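Local structure of hypothetical protein AQ_1354 (Aquifex aeolicus, 1OZ9) at residues R10-L15 and E42-I47. The protein is probably a zinc-dependent, single-strand-specific endoribonuclease of the YbeY family that acts in 16S rRNA 3'-end maturation and ribosome quality control. Sequence-based numbering, arbitrary orientation.
Sequences RVLVKL and ELSVYI
Leu-12 N donates to Leu-43 O at 2.8 Å and 172°, one of five backbone hydrogen bonds running from Leu-43 N to Arg-10 O through Ile-47 N to Lys-14 O (3.0 Å, 160°). Leu-12 and Lys-14 each donate and accept, the alternation of a parallel pair, whose strand directions differ by 15°. Arg-10 and Glu-42 add a salt bridge, NH1 to OE2 at 3.3 Å, their side chains side by side with guanidinium and carboxylate planes 87° apart. Both set CG anti to the backbone N, and from there each chain runs on extended. OE2 also hydrogen-bonds Tyr-81 OH. An alanine in place of Glu-42 would probably leave the Arg-10 guanidinium without its carboxylate partner, Tyr-81 OH without that mate and Leu-12 CD1, 3.8 Å from Glu-42 CD, without that flank.

These are the two strands of a beta-alpha-beta unit joined through helix 22-35; 10-15 is an edge strand of the sheet. Lys-14 O also meets the Tyr-46 ring edge, 3.1 Å from CD1, while Tyr-46 OH bonds Glu-52.

On the other face Val-11 packs on helix 22-35 and Leu-43 on helix 105-120, which carries the predicted zinc ligands His-115 and His-119. There Leu-15 CD2 lies against Ile-47 CG1, doubtfully close.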
ATOM      1  N   ARG A  10       1.272  10.061  10.708  1.00 18.60           N
ATOM      2  CA  ARG A  10      -0.081  10.527  10.396  1.00 18.61           C
ATOM      3  C   ARG A  10      -0.557   9.700   9.258  1.00 18.20           C
ATOM      4  O   ARG A  10      -0.035   9.825   8.139  1.00 17.47           O
ATOM      5  CB  ARG A  10      -0.046  12.000   9.980  1.00 18.12           C
ATOM      6  CG  ARG A  10      -1.452  12.549   9.629  1.00 16.41           C
ATOM      7  CD  ARG A  10      -1.431  14.019   9.552  1.00 16.27           C
ATOM      8  NE  ARG A  10      -2.683  14.741   9.375  1.00 12.60           N
ATOM      9  CZ  ARG A  10      -2.704  15.898   8.698  1.00 17.22           C
ATOM     10  NH1 ARG A  10      -1.584  16.317   8.104  1.00 15.20           N
ATOM     11  NH2 ARG A  10      -3.810  16.593   8.562  1.00 15.15           N
ATOM     12  N   VAL A  11      -1.472   8.779   9.541  1.00 17.81           N
ATOM     13  CA  VAL A  11      -2.017   7.930   8.497  1.00 18.22           C
ATOM     14  C   VAL A  11      -3.399   8.462   8.130  1.00 18.76           C
ATOM     15  O   VAL A  11      -4.266   8.602   9.004  1.00 17.84           O
ATOM     16  CB  VAL A  11      -2.068   6.461   8.958  1.00 18.73           C
ATOM     17  CG1 VAL A  11      -2.785   5.597   7.939  1.00 19.93           C
ATOM     18  CG2 VAL A  11      -0.616   5.938   9.068  1.00 21.72           C
ATOM     19  N   LEU A  12      -3.584   8.814   6.863  1.00 18.36           N
ATOM     20  CA  LEU A  12      -4.845   9.368   6.366  1.00 19.10           C
ATOM     21  C   LEU A  12      -5.527   8.355   5.468  1.00 18.91           C
ATOM     22  O   LEU A  12      -5.060   8.087   4.359  1.00 19.10           O
ATOM     23  CB  LEU A  12      -4.576  10.638   5.562  1.00 18.87           C
ATOM     24  CG  LEU A  12      -3.814  11.632   6.456  1.00 21.55           C
ATOM     25  CD1 LEU A  12      -3.395  12.886   5.696  1.00 24.95           C
ATOM     26  CD2 LEU A  12      -4.708  11.995   7.610  1.00 23.32           C
ATOM     27  N   VAL A  13      -6.642   7.813   5.910  1.00 17.86           N
ATOM     28  CA  VAL A  13      -7.284   6.784   5.114  1.00 18.44           C
ATOM     29  C   VAL A  13      -8.523   7.355   4.472  1.00 19.21           C
ATOM     30  O   VAL A  13      -9.349   7.976   5.168  1.00 18.30           O
ATOM     31  CB  VAL A  13      -7.702   5.619   5.987  1.00 18.62           C
ATOM     32  CG1 VAL A  13      -8.492   4.574   5.148  1.00 19.66           C
ATOM     33  CG2 VAL A  13      -6.435   4.957   6.623  1.00 18.38           C
ATOM     34  N   LYS A  14      -8.671   7.147   3.173  1.00 18.96           N
ATOM     35  CA  LYS A  14      -9.881   7.614   2.473  1.00 21.23           C
ATOM     36  C   LYS A  14     -10.534   6.443   1.775  1.00 20.95           C
ATOM     37  O   LYS A  14      -9.858   5.723   1.034  1.00 19.71           O
ATOM     38  CB  LYS A  14      -9.516   8.682   1.455  1.00 22.13           C
ATOM     39  CG  LYS A  14      -9.177  10.006   2.127  1.00 28.71           C
ATOM     40  CD  LYS A  14      -8.848  11.114   1.134  1.00 34.60           C
ATOM     41  CE  LYS A  14      -9.558  12.407   1.540  1.00 37.95           C
ATOM     42  NZ  LYS A  14      -8.983  13.584   0.827  1.00 41.52           N
ATOM     43  N   LEU A  15     -11.829   6.234   2.009  1.00 20.03           N
ATOM     44  CA  LEU A  15     -12.503   5.076   1.410  1.00 20.77           C
ATOM     45  C   LEU A  15     -13.616   5.480   0.475  1.00 20.74           C
ATOM     46  O   LEU A  15     -14.587   6.156   0.890  1.00 20.31           O
ATOM     47  CB  LEU A  15     -13.104   4.174   2.503  1.00 20.80           C
ATOM     48  CG  LEU A  15     -12.178   3.769   3.665  1.00 22.51           C
ATOM     49  CD1 LEU A  15     -12.916   2.988   4.750  1.00 21.64           C
ATOM     50  CD2 LEU A  15     -11.033   2.933   3.141  1.00 19.84           C
ATOM     51  N   GLU A  42       3.911  11.217   6.941  1.00 16.54           N
ATOM     52  CA  GLU A  42       2.502  11.179   6.554  1.00 17.43           C
ATOM     53  C   GLU A  42       2.302  10.160   5.449  1.00 17.92           C
ATOM     54  O   GLU A  42       3.103  10.086   4.514  1.00 19.02           O
ATOM     55  CB  GLU A  42       2.026  12.565   6.099  1.00 16.83           C
ATOM     56  CG  GLU A  42       0.555  12.602   5.635  1.00 16.76           C
ATOM     57  CD  GLU A  42       0.207  13.970   5.078  1.00 19.71           C
ATOM     58  OE1 GLU A  42      -0.127  14.070   3.872  1.00 17.47           O
ATOM     59  OE2 GLU A  42       0.317  14.957   5.844  1.00 17.89           O
ATOM     60  N   LEU A  43       1.257   9.353   5.560  1.00 18.03           N
ATOM     61  CA  LEU A  43       0.975   8.341   4.549  1.00 18.98           C
ATOM     62  C   LEU A  43      -0.508   8.410   4.269  1.00 19.22           C
ATOM     63  O   LEU A  43      -1.292   8.415   5.222  1.00 20.04           O
ATOM     64  CB  LEU A  43       1.248   6.958   5.129  1.00 18.54           C
ATOM     65  CG  LEU A  43       0.766   5.769   4.308  1.00 20.28           C
ATOM     66  CD1 LEU A  43       1.519   5.732   2.964  1.00 21.36           C
ATOM     67  CD2 LEU A  43       0.984   4.464   5.090  1.00 21.34           C
ATOM     68  N   SER A  44      -0.894   8.458   2.994  1.00 18.52           N
ATOM     69  CA  SER A  44      -2.306   8.408   2.652  1.00 18.72           C
ATOM     70  C   SER A  44      -2.628   7.045   2.037  1.00 18.73           C
ATOM     71  O   SER A  44      -1.841   6.523   1.234  1.00 17.70           O
ATOM     72  CB  SER A  44      -2.690   9.550   1.710  1.00 20.04           C
ATOM     73  OG  SER A  44      -2.557  10.799   2.398  1.00 19.73           O
ATOM     74  N   VAL A  45      -3.754   6.460   2.451  1.00 18.07           N
ATOM     75  CA  VAL A  45      -4.189   5.191   1.879  1.00 18.78           C
ATOM     76  C   VAL A  45      -5.578   5.390   1.274  1.00 18.73           C
ATOM     77  O   VAL A  45      -6.498   5.882   1.967  1.00 18.81           O
ATOM     78  CB  VAL A  45      -4.209   4.078   2.921  1.00 19.02           C
ATOM     79  CG1 VAL A  45      -4.646   2.750   2.266  1.00 19.95           C
ATOM     80  CG2 VAL A  45      -2.806   3.937   3.582  1.00 21.35           C
ATOM     81  N   TYR A  46      -5.756   5.054  -0.005  1.00 17.26           N
ATOM     82  CA  TYR A  46      -7.068   5.242  -0.640  1.00 18.93           C
ATOM     83  C   TYR A  46      -7.591   3.884  -1.077  1.00 18.78           C
ATOM     84  O   TYR A  46      -6.870   3.146  -1.749  1.00 17.73           O
ATOM     85  CB  TYR A  46      -6.926   6.157  -1.856  1.00 18.84           C
ATOM     86  CG  TYR A  46      -8.211   6.587  -2.565  1.00 23.87           C
ATOM     87  CD1 TYR A  46      -9.418   6.723  -1.887  1.00 24.97           C
ATOM     88  CD2 TYR A  46      -8.193   6.895  -3.930  1.00 25.68           C
ATOM     89  CE1 TYR A  46     -10.566   7.139  -2.546  1.00 25.45           C
ATOM     90  CE2 TYR A  46      -9.320   7.306  -4.595  1.00 26.47           C
ATOM     91  CZ  TYR A  46     -10.508   7.436  -3.913  1.00 27.19           C
ATOM     92  OH  TYR A  46     -11.621   7.857  -4.617  1.00 25.72           O
ATOM     93  N   ILE A  47      -8.808   3.529  -0.675  1.00 17.01           N
ATOM     94  CA  ILE A  47      -9.406   2.281  -1.171  1.00 17.93           C
ATOM     95  C   ILE A  47     -10.482   2.674  -2.184  1.00 17.11           C
ATOM     96  O   ILE A  47     -11.494   3.307  -1.829  1.00 17.45           O
ATOM     97  CB  ILE A  47     -10.058   1.440  -0.064  1.00 17.40           C
ATOM     98  CG1 ILE A  47      -9.097   1.153   1.097  1.00 19.91           C
ATOM     99  CG2 ILE A  47     -10.630   0.144  -0.662  1.00 18.49           C
ATOM    100  CD1 ILE A  47      -7.787   0.409   0.722  1.00 17.66           C
TER